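Side-chain contact in extracellular sialidase/neuraminidase, putative (Aspergillus fumigatus, PDB 2XZI), which acts as a Kdnase, probably hydrolysing terminal glycosidic linkages of deaminated sialic acid (Kdn): residues R290-N295 / F375-I380. Numbering follows the deposited sequence.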
loop_
_atom_site.group_PDB
_atom_site.type_symbol
_atom_site.label_atom_id
_atom_site.label_comp_id
_atom_site.label_asym_id
_atom_site.label_seq_id
_atom_site.Cartn_x
_atom_site.Cartn_y
_atom_site.Cartn_z
ATOM N N ARG A 290 -10.905 -0.942 -17.496
ATOM C CA ARG A 290 -10.884 -1.799 -16.307
ATOM C C ARG A 290 -10.274 -1.111 -15.092
ATOM O O ARG A 290 -9.233 -0.448 -15.200
ATOM C CB ARG A 290 -10.100 -3.089 -16.600
ATOM C CG ARG A 290 -10.620 -3.923 -17.807
ATOM C CD ARG A 290 -9.799 -5.195 -17.968
ATOM N NE ARG A 290 -9.804 -5.827 -19.297
ATOM C CZ ARG A 290 -9.017 -5.469 -20.314
ATOM N NH1 ARG A 290 -8.186 -4.434 -20.222
ATOM N NH2 ARG A 290 -9.065 -6.158 -21.441
ATOM N N THR A 291 -10.917 -1.305 -13.938
ATOM C CA THR A 291 -10.382 -0.971 -12.636
ATOM C C THR A 291 -10.215 -2.292 -11.919
ATOM O O THR A 291 -11.087 -3.177 -12.006
ATOM C CB THR A 291 -11.346 -0.080 -11.829
ATOM O OG1 THR A 291 -11.676 1.095 -12.576
ATOM C CG2 THR A 291 -10.729 0.363 -10.519
ATOM N N ILE A 292 -9.081 -2.438 -11.232
ATOM C CA ILE A 292 -8.741 -3.625 -10.449
ATOM C C ILE A 292 -8.839 -3.296 -8.951
ATOM O O ILE A 292 -8.453 -2.211 -8.511
ATOM C CB ILE A 292 -7.287 -4.119 -10.760
ATOM C CG1 ILE A 292 -6.917 -4.035 -12.259
ATOM C CG2 ILE A 292 -7.074 -5.517 -10.164
ATOM C CD1 ILE A 292 -7.800 -4.872 -13.220
ATOM N N PHE A 293 -9.375 -4.238 -8.173
ATOM C CA PHE A 293 -9.469 -4.090 -6.719
ATOM C C PHE A 293 -8.955 -5.350 -6.027
ATOM O O PHE A 293 -9.162 -6.462 -6.524
ATOM C CB PHE A 293 -10.908 -3.799 -6.287
ATOM C CG PHE A 293 -11.047 -3.569 -4.814
ATOM C CD1 PHE A 293 -10.590 -2.389 -4.231
ATOM C CD2 PHE A 293 -11.607 -4.548 -3.991
ATOM C CE1 PHE A 293 -10.694 -2.169 -2.866
ATOM C CE2 PHE A 293 -11.715 -4.337 -2.610
ATOM C CZ PHE A 293 -11.253 -3.137 -2.046
ATOM N N LEU A 294 -8.287 -5.175 -4.885
ATOM C CA LEU A 294 -7.754 -6.289 -4.106
ATOM C C LEU A 294 -7.946 -6.032 -2.621
ATOM O O LEU A 294 -7.583 -4.972 -2.109
ATOM C CB LEU A 294 -6.258 -6.434 -4.391
ATOM C CG LEU A 294 -5.465 -7.506 -3.643
ATOM C CD1 LEU A 294 -6.009 -8.919 -3.790
ATOM C CD2 LEU A 294 -4.024 -7.437 -4.162
ATOM N N ASN A 295 -8.528 -7.010 -1.928
ATOM C CA ASN A 295 -8.651 -6.964 -0.468
ATOM C C ASN A 295 -8.948 -8.373 0.019
ATOM O O ASN A 295 -8.959 -9.325 -0.777
ATOM C CB ASN A 295 -9.728 -5.947 0.003
ATOM C CG ASN A 295 -11.145 -6.541 0.075
ATOM O OD1 ASN A 295 -11.553 -7.324 -0.786
ATOM N ND2 ASN A 295 -11.893 -6.153 1.115
ATOM N N PHE A 375 0.442 -11.590 -12.148
ATOM C CA PHE A 375 -0.567 -12.356 -12.868
ATOM C C PHE A 375 -1.153 -11.475 -13.937
ATOM O O PHE A 375 -1.116 -10.251 -13.822
ATOM C CB PHE A 375 -1.661 -12.883 -11.916
ATOM C CG PHE A 375 -2.187 -11.858 -10.942
ATOM C CD1 PHE A 375 -3.165 -10.971 -11.322
ATOM C CD2 PHE A 375 -1.718 -11.811 -9.633
ATOM C CE1 PHE A 375 -3.662 -10.037 -10.428
ATOM C CE2 PHE A 375 -2.216 -10.879 -8.734
ATOM C CZ PHE A 375 -3.200 -9.993 -9.144
ATOM N N ASN A 376 -1.664 -12.078 -15.002
ATOM C CA ASN A 376 -2.332 -11.295 -16.026
ATOM C C ASN A 376 -3.842 -11.294 -15.874
ATOM O O ASN A 376 -4.404 -11.966 -15.005
ATOM C CB ASN A 376 -1.891 -11.693 -17.440
ATOM C CG ASN A 376 -2.203 -13.141 -17.791
ATOM O OD1 ASN A 376 -2.769 -13.911 -16.999
ATOM N ND2 ASN A 376 -1.814 -13.521 -18.997
ATOM N N LEU A 377 -4.494 -10.482 -16.697
ATOM C CA LEU A 377 -5.948 -10.388 -16.670
ATOM C C LEU A 377 -6.564 -11.746 -16.963
ATOM O O LEU A 377 -7.554 -12.128 -16.335
ATOM C CB LEU A 377 -6.442 -9.351 -17.676
ATOM C CG LEU A 377 -6.107 -7.896 -17.374
ATOM C CD1 LEU A 377 -6.488 -7.075 -18.593
ATOM C CD2 LEU A 377 -6.809 -7.395 -16.105
ATOM N N SER A 378 -5.969 -12.482 -17.906
ATOM C CA SER A 378 -6.447 -13.823 -18.225
ATOM C C SER A 378 -6.499 -14.725 -17.001
ATOM O O SER A 378 -7.446 -15.466 -16.821
ATOM C CB SER A 378 -5.551 -14.477 -19.253
ATOM O OG SER A 378 -6.000 -15.797 -19.461
ATOM N N TRP A 379 -5.483 -14.644 -16.151
ATOM C CA TRP A 379 -5.491 -15.450 -14.937
ATOM C C TRP A 379 -6.708 -15.118 -14.063
ATOM O O TRP A 379 -7.395 -16.022 -13.577
ATOM C CB TRP A 379 -4.182 -15.327 -14.154
ATOM C CG TRP A 379 -4.166 -16.202 -12.953
ATOM C CD1 TRP A 379 -3.832 -17.523 -12.907
ATOM C CD2 TRP A 379 -4.531 -15.831 -11.621
ATOM N NE1 TRP A 379 -3.950 -17.997 -11.624
ATOM C CE2 TRP A 379 -4.371 -16.979 -10.810
ATOM C CE3 TRP A 379 -4.965 -14.635 -11.025
ATOM C CZ2 TRP A 379 -4.639 -16.971 -9.432
ATOM C CZ3 TRP A 379 -5.213 -14.621 -9.652
ATOM C CH2 TRP A 379 -5.048 -15.781 -8.872
ATOM N N ILE A 380 -7.008 -13.835 -13.887
ATOM C CA ILE A 380 -8.170 -13.456 -13.089
ATOM C C ILE A 380 -9.455 -13.974 -13.725
ATOM O O ILE A 380 -10.296 -14.574 -13.049
ATOM C CB ILE A 380 -8.300 -11.931 -12.942
ATOM C CG1 ILE A 380 -7.031 -11.329 -12.321
ATOM C CG2 ILE A 380 -9.518 -11.581 -12.081
ATOM C CD1 ILE A 380 -7.019 -9.774 -12.253
#
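Leu377 meets two side chains of strand 290-294 through its two methyl groups, CD1 lying against Arg290 and CD2 mainly against Ile292. CD1 sits over the centre of the Arg290 guanidinium, 3.5 Å from Arg290 CZ, and so packs on the flat face of the cation, whose nitrogens hydrogen-bond elsewhere. Among its polar partners are Asp3, in a salt bridge with NH2, and Asn284, which accepts from NH1; together they would hold the plane in the orientation that the methyl covers. The arginine chain is extended from CG to NE, which carries the charged group out to the leucine.

The purely apolar part joins Leu377 CD2 to Ile292 CD1 at 4.0 Å, with Val307, Tyr283 and Ile349 close by. This is packing between neighbouring blades of the sialidase beta-propeller: strand 290-294 lies between strands 279-284 and 305-310 in one four-stranded antiparallel sheet, and the short helix follows directly on strand 368-375 of the next.

Polar contacts fix the helix start. Asn376 is its N-cap, and Asn376 OD1 accepts from Trp379 N at 2.9 Å, the donor lying 40° out of the carbonyl plane. The same oxygen also takes the backbone N-H of Tyr11, and ND2 reaches the Ala9 carbonyl.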